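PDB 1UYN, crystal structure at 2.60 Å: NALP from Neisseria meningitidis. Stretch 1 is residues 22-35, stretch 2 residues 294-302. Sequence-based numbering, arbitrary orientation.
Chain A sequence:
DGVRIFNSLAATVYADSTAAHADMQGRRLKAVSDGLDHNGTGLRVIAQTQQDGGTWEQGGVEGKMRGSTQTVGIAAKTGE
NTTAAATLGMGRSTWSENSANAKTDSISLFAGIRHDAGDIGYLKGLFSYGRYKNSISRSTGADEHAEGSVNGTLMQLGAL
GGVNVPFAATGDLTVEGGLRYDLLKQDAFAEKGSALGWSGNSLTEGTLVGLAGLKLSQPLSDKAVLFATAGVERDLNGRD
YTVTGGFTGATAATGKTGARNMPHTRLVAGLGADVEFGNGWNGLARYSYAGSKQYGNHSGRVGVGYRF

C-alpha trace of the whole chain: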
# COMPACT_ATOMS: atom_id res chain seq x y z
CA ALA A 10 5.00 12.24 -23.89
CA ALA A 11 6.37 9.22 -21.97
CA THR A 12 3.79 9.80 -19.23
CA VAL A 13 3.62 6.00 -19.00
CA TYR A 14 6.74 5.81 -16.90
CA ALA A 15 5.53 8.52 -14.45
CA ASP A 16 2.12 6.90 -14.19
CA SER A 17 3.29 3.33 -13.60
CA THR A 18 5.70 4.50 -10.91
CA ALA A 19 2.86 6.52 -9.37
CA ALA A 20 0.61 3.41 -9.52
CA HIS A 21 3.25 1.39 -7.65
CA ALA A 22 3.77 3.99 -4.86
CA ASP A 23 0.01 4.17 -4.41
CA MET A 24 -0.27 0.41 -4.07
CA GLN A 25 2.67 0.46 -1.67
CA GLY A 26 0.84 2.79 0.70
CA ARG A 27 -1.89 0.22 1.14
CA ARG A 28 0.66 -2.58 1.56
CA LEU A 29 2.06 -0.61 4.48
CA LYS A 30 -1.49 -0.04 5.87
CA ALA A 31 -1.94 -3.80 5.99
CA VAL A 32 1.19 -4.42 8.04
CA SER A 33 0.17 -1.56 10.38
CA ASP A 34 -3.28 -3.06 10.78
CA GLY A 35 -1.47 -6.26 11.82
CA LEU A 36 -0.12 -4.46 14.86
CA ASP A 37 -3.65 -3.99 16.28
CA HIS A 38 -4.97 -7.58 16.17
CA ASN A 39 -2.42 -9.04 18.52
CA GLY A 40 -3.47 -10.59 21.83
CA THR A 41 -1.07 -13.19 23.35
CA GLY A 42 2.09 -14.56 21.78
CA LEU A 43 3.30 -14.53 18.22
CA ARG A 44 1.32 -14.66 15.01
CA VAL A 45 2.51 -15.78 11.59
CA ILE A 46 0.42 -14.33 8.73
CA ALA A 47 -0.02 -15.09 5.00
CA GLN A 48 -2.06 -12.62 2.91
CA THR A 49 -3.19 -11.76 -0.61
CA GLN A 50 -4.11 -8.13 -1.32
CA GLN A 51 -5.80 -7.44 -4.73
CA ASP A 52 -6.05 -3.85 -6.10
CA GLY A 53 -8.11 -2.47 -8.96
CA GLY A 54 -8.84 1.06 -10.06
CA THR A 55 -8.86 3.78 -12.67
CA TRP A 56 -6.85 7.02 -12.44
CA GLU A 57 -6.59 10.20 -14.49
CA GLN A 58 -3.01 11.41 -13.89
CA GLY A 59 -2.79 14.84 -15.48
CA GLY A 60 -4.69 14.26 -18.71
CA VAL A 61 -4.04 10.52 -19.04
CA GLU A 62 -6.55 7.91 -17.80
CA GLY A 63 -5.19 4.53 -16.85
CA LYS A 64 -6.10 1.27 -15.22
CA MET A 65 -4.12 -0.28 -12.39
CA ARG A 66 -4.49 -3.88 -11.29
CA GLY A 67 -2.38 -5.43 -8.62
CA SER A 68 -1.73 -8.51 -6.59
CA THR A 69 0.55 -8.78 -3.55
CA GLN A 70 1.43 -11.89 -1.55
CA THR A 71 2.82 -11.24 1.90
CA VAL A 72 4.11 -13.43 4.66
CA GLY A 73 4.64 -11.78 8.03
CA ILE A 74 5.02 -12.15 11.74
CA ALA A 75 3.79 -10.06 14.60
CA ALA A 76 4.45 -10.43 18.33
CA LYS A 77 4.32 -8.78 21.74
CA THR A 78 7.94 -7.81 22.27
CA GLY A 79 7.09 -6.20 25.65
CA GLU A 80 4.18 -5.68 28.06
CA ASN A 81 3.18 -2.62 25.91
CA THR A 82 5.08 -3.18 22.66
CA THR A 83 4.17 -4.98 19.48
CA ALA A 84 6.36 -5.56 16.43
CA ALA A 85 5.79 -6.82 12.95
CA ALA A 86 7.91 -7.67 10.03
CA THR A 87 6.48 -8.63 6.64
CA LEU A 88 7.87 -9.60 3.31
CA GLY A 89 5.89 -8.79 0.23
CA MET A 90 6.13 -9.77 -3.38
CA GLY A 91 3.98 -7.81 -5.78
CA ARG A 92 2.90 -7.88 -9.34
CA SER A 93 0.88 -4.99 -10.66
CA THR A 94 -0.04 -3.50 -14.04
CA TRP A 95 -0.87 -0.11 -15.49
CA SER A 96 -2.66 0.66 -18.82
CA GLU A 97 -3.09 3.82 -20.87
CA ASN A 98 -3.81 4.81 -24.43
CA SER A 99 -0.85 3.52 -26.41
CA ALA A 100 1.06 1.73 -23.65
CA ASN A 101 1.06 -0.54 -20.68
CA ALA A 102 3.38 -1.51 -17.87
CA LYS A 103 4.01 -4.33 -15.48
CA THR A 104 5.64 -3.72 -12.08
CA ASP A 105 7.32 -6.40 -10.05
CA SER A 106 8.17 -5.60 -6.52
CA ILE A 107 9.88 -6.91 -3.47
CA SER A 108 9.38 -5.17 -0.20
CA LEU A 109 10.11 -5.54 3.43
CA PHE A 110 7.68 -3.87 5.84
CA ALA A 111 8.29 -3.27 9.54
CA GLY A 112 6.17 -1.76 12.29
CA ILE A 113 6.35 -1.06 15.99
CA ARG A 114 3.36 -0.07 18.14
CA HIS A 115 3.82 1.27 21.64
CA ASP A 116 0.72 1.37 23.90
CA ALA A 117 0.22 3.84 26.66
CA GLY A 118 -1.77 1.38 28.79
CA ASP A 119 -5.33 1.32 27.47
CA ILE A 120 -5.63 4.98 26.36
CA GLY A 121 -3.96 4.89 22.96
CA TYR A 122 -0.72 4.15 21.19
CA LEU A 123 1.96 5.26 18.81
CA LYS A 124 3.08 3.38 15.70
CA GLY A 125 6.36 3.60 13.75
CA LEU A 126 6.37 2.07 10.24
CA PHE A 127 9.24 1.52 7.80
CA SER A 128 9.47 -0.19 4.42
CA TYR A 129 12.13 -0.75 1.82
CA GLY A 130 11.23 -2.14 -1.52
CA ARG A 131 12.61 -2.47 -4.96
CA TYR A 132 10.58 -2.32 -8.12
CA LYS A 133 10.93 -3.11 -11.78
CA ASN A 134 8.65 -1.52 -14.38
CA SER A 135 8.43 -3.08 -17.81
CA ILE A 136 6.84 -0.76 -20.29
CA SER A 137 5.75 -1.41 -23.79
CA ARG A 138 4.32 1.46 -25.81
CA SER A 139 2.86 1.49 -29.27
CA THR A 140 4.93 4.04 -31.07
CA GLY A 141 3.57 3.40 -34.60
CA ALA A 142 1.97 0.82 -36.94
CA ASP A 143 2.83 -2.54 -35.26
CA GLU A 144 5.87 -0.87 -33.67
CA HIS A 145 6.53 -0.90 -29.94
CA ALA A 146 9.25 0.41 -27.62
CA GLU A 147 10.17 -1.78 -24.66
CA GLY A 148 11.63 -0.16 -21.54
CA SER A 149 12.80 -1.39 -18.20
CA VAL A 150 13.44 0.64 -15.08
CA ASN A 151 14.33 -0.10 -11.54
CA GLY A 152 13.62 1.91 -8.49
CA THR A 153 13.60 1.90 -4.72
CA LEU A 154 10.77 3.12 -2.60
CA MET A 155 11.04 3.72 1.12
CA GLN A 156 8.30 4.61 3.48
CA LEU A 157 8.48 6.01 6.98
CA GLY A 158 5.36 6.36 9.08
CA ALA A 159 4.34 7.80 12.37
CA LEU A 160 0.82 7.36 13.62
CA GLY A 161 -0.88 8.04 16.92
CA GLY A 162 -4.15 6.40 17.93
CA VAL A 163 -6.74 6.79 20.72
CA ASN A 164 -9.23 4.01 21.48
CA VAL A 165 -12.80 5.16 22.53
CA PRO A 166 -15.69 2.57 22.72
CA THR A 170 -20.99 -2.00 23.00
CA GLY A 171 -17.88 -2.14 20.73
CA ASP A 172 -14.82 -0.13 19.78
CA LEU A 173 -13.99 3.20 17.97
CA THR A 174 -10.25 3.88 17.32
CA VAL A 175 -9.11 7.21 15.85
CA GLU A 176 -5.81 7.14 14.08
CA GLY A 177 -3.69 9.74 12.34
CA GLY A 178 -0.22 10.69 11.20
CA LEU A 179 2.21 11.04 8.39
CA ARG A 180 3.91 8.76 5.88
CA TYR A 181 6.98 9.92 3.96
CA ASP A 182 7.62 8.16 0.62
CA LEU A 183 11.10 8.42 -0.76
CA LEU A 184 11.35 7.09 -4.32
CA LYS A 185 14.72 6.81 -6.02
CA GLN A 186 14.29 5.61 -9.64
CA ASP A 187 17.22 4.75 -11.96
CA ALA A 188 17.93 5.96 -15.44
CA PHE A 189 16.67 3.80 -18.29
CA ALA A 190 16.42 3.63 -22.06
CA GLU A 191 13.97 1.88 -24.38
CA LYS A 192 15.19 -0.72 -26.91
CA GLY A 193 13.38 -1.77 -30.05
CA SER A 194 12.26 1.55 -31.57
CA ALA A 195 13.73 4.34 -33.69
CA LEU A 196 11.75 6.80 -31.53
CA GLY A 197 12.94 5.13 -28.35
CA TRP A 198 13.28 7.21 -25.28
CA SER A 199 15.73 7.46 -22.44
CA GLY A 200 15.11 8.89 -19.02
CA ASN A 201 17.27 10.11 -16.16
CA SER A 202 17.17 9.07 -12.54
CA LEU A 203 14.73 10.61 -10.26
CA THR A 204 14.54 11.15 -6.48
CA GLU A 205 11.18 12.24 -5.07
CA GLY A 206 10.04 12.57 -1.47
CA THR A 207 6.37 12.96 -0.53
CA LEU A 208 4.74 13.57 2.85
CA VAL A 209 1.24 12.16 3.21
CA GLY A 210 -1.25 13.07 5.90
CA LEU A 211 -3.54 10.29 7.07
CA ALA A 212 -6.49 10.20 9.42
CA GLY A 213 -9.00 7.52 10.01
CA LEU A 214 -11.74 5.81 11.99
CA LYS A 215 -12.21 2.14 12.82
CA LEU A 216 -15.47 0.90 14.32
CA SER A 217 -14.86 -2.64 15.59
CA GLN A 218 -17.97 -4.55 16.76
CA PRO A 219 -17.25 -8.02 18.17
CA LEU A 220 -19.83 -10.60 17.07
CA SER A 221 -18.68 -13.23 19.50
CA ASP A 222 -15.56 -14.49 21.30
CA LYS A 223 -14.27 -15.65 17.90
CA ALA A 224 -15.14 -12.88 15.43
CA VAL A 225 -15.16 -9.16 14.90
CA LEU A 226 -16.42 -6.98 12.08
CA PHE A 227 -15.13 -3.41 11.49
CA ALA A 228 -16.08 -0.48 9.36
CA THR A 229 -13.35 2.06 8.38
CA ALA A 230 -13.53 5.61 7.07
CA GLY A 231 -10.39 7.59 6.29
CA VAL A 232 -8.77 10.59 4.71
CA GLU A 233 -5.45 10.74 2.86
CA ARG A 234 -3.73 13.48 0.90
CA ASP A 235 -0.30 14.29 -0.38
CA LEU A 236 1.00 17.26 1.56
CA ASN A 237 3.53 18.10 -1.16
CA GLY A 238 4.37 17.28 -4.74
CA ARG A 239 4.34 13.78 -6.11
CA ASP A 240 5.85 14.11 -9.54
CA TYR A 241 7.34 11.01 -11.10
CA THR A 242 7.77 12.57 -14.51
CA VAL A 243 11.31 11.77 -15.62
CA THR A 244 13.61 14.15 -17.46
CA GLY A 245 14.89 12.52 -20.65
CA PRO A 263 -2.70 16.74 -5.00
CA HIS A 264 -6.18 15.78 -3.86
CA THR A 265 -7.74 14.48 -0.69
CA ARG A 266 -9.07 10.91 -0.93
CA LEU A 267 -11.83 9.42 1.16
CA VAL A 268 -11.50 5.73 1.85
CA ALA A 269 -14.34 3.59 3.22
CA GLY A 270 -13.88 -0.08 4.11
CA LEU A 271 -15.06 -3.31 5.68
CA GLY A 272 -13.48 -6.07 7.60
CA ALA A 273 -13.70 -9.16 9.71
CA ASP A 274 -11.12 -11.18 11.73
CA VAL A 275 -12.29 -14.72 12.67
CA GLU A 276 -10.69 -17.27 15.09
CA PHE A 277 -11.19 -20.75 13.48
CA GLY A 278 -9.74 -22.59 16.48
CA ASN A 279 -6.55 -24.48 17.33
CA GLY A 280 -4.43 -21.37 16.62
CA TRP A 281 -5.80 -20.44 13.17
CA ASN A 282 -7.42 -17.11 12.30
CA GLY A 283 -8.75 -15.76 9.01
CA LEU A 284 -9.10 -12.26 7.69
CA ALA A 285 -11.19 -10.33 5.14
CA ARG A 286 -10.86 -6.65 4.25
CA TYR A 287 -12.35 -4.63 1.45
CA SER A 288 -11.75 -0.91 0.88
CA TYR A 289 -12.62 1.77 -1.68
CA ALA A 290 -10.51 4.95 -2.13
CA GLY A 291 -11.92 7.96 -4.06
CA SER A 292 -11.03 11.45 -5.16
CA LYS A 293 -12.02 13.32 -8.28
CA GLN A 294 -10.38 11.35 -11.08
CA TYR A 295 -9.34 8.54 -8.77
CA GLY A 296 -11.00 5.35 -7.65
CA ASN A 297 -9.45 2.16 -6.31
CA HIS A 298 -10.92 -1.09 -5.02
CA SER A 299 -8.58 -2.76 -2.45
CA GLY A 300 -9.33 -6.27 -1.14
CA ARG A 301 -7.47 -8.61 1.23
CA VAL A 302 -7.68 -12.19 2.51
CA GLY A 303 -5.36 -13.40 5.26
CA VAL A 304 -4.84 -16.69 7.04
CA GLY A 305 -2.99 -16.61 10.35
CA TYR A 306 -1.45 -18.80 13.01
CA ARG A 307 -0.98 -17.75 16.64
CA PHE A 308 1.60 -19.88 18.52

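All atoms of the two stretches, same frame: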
# COMPACT_ATOMS: atom_id res chain seq x y z
N ALA A 22 3.78 3.25 -6.14
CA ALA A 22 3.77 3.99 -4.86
C ALA A 22 2.43 3.97 -4.14
O ALA A 22 2.35 3.95 -2.90
CB ALA A 22 4.20 5.45 -5.08
N ASP A 23 1.37 4.05 -4.93
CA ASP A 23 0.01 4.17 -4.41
C ASP A 23 -0.38 2.82 -3.84
O ASP A 23 -0.91 2.74 -2.74
CB ASP A 23 -0.89 4.57 -5.55
CG ASP A 23 -2.29 4.84 -5.12
OD1 ASP A 23 -2.53 5.89 -4.51
OD2 ASP A 23 -3.23 4.09 -5.41
N MET A 24 -0.06 1.76 -4.57
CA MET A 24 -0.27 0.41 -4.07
C MET A 24 0.52 0.13 -2.83
O MET A 24 0.01 -0.51 -1.93
CB MET A 24 0.06 -0.65 -5.13
CG MET A 24 -1.20 -1.15 -5.84
SD MET A 24 -0.88 -1.92 -7.40
CE MET A 24 -2.24 -1.31 -8.32
N GLN A 25 1.76 0.60 -2.80
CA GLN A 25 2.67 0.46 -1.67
C GLN A 25 2.14 1.10 -0.40
O GLN A 25 2.40 0.60 0.67
CB GLN A 25 4.03 1.07 -1.98
CG GLN A 25 5.13 0.60 -1.08
CD GLN A 25 5.73 -0.74 -1.51
OE1 GLN A 25 5.05 -1.58 -2.09
NE2 GLN A 25 7.02 -0.97 -1.16
N GLY A 26 1.39 2.18 -0.49
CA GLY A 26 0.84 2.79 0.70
C GLY A 26 -0.19 1.87 1.36
O GLY A 26 -0.37 1.88 2.59
N ARG A 27 -0.92 1.12 0.56
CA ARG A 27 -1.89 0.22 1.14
C ARG A 27 -1.17 -1.01 1.70
O ARG A 27 -1.58 -1.52 2.75
CB ARG A 27 -2.96 -0.19 0.14
CG ARG A 27 -3.86 0.97 -0.30
CD ARG A 27 -4.95 0.50 -1.21
NE ARG A 27 -4.41 0.35 -2.54
CZ ARG A 27 -4.22 1.37 -3.35
NH1 ARG A 27 -4.54 2.60 -2.96
NH2 ARG A 27 -3.72 1.16 -4.56
N ARG A 28 -0.10 -1.45 1.03
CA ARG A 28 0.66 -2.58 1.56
C ARG A 28 1.14 -2.27 2.96
O ARG A 28 1.09 -3.12 3.84
CB ARG A 28 1.86 -2.95 0.68
CG ARG A 28 1.42 -3.47 -0.65
CD ARG A 28 2.53 -3.77 -1.60
NE ARG A 28 2.02 -4.13 -2.94
CZ ARG A 28 2.22 -3.41 -4.05
NH1 ARG A 28 2.89 -2.25 -4.02
NH2 ARG A 28 1.71 -3.84 -5.19
N LEU A 29 1.61 -1.04 3.16
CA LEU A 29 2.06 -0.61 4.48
C LEU A 29 0.88 -0.55 5.49
O LEU A 29 1.03 -0.89 6.67
CB LEU A 29 2.73 0.76 4.36
CG LEU A 29 3.47 1.16 5.64
CD1 LEU A 29 4.76 0.34 5.85
CD2 LEU A 29 3.74 2.62 5.68
N LYS A 30 -0.29 -0.11 5.02
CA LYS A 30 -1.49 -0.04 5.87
C LYS A 30 -1.74 -1.42 6.45
O LYS A 30 -2.03 -1.55 7.62
CB LYS A 30 -2.72 0.39 5.06
CG LYS A 30 -3.36 1.76 5.43
CD LYS A 30 -4.00 2.50 4.14
CE LYS A 30 -3.24 3.80 3.73
NZ LYS A 30 -3.10 4.03 2.20
N ALA A 31 -1.59 -2.43 5.63
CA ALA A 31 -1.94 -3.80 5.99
C ALA A 31 -1.03 -4.37 7.11
O ALA A 31 -1.47 -5.09 8.01
CB ALA A 31 -1.87 -4.68 4.71
N VAL A 32 0.23 -4.04 7.04
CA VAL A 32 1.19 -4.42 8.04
C VAL A 32 0.93 -3.65 9.35
O VAL A 32 1.12 -4.18 10.45
CB VAL A 32 2.62 -4.10 7.49
CG1 VAL A 32 3.73 -4.27 8.55
CG2 VAL A 32 2.89 -4.97 6.29
N SER A 33 0.52 -2.39 9.23
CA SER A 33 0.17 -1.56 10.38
C SER A 33 -1.13 -2.01 11.01
O SER A 33 -1.32 -1.86 12.20
CB SER A 33 0.05 -0.07 9.98
OG SER A 33 -0.57 0.69 10.99
N ASP A 34 -2.04 -2.53 10.22
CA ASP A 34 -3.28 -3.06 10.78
C ASP A 34 -2.94 -4.31 11.61
O ASP A 34 -3.51 -4.51 12.69
CB ASP A 34 -4.32 -3.29 9.64
CG ASP A 34 -4.82 -1.93 9.01
OD1 ASP A 34 -4.57 -0.86 9.65
OD2 ASP A 34 -5.44 -1.83 7.89
N GLY A 35 -1.95 -5.08 11.15
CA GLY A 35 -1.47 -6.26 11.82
C GLY A 35 -0.88 -6.08 13.18
O GLY A 35 -0.65 -7.06 13.91
N GLN A 294 -11.28 12.03 -10.15
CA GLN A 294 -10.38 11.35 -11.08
C GLN A 294 -9.57 10.24 -10.46
O GLN A 294 -8.52 9.83 -10.99
CB GLN A 294 -9.47 12.38 -11.76
CG GLN A 294 -10.15 13.09 -12.96
CD GLN A 294 -9.16 13.98 -13.68
OE1 GLN A 294 -9.16 14.09 -14.92
NE2 GLN A 294 -8.26 14.61 -12.90
N TYR A 295 -10.04 9.70 -9.35
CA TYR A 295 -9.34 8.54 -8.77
C TYR A 295 -10.35 7.64 -8.11
O TYR A 295 -11.28 8.10 -7.48
CB TYR A 295 -8.20 8.97 -7.81
CG TYR A 295 -7.48 7.83 -7.11
CD1 TYR A 295 -8.11 7.11 -6.09
CD2 TYR A 295 -6.20 7.45 -7.48
CE1 TYR A 295 -7.50 6.09 -5.46
CE2 TYR A 295 -5.56 6.37 -6.85
CZ TYR A 295 -6.22 5.71 -5.84
OH TYR A 295 -5.65 4.65 -5.17
N GLY A 296 -10.18 6.35 -8.30
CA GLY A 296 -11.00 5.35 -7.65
C GLY A 296 -10.27 4.03 -7.62
O GLY A 296 -9.83 3.57 -8.65
N ASN A 297 -10.16 3.42 -6.46
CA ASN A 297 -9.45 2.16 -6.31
C ASN A 297 -10.19 1.22 -5.43
O ASN A 297 -10.53 1.58 -4.35
CB ASN A 297 -8.06 2.41 -5.70
CG ASN A 297 -7.16 1.19 -5.81
OD1 ASN A 297 -6.67 0.86 -6.92
ND2 ASN A 297 -6.96 0.49 -4.68
N HIS A 298 -10.43 0.00 -5.88
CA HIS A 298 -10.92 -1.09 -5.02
C HIS A 298 -9.71 -1.83 -4.46
O HIS A 298 -8.88 -2.27 -5.19
CB HIS A 298 -11.79 -2.09 -5.81
CG HIS A 298 -12.90 -1.45 -6.57
ND1 HIS A 298 -12.69 -0.74 -7.72
CD2 HIS A 298 -14.23 -1.41 -6.34
CE1 HIS A 298 -13.84 -0.28 -8.18
NE2 HIS A 298 -14.79 -0.68 -7.36
N SER A 299 -9.62 -1.95 -3.14
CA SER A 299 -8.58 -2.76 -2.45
C SER A 299 -9.26 -3.87 -1.66
O SER A 299 -10.21 -3.63 -0.93
CB SER A 299 -7.76 -1.90 -1.50
OG SER A 299 -6.49 -2.49 -1.30
N GLY A 300 -8.78 -5.09 -1.84
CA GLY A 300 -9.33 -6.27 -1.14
C GLY A 300 -8.22 -7.00 -0.41
O GLY A 300 -7.08 -6.74 -0.67
N ARG A 301 -8.53 -7.93 0.46
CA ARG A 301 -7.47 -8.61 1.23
C ARG A 301 -8.01 -9.83 1.95
O ARG A 301 -9.04 -9.74 2.60
CB ARG A 301 -6.88 -7.66 2.27
CG ARG A 301 -5.41 -7.70 2.32
CD ARG A 301 -4.85 -7.35 3.66
NE ARG A 301 -5.13 -5.95 4.00
CZ ARG A 301 -5.31 -5.47 5.24
NH1 ARG A 301 -5.24 -6.25 6.33
NH2 ARG A 301 -5.55 -4.16 5.39
N VAL A 302 -7.34 -10.97 1.80
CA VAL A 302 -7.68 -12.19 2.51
C VAL A 302 -6.40 -12.68 3.17
O VAL A 302 -5.37 -12.77 2.52
CB VAL A 302 -8.28 -13.29 1.60
CG1 VAL A 302 -8.64 -14.54 2.42
CG2 VAL A 302 -9.52 -12.79 0.90

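The helix of residues 22-34 runs beside the strand of residues 295-302, their axes approaching to 10.8 Å with 36° between their N-to-C directions. The backbones stay well apart: CA of Arg-27 lies 8.2 Å from CA of Ser-299, and CA of Ala-31 lies 8.7 Å from CA of Arg-301. Side chains must therefore bridge the gap, and 324 Å² is buried in total. On the strand, the alternation of side chains directs Tyr-295, Asn-297, Ser-299 and Arg-301 toward the helix. On the helix, Asp-23, Arg-27, Ala-31 and Asp-34 recur at intervals of three or four residues, the repeat that keeps them along one side.

The shortest polar contact is a hydrogen bond from Tyr-295 OH to Asp-23 OD2, very short at 2.5 Å, with the carboxylate oxygen near the plane of the tyrosine ring. Asp-23 OD2 also accepts from Arg-27 NH2 at 3.1 Å and Arg-27 NH1 at 3.2 Å, a salt bridge between residues about one helical turn apart. One carboxylate oxygen thus serves both the guanidinium of its own helix and the strand's phenol.

Charge pairing across the stretches occurs farther along, where Arg-301 NH2 and Asp-34 OD2 form a salt bridge at 3.4 Å. Its hydrogen bond is weak, with an N-H...acceptor angle of 149°, although the oxygen sits near the guanidinium plane.

Other contacts are packing. Asn-297 ND2 lies over one face of the Arg-27 guanidinium, 3.2 Å from Arg-27 CZ; both groups are donors, so the 3.3 Å approach of Asn-297 ND2 to Arg-27 NE is not a hydrogen bond. Arg-27 CD touches Ser-299 OG at 3.4 Å. Ala-31 CB covers one face of the Arg-301 guanidinium, 3.6 Å from Arg-301 CZ, leaving the edge available to Asp-34.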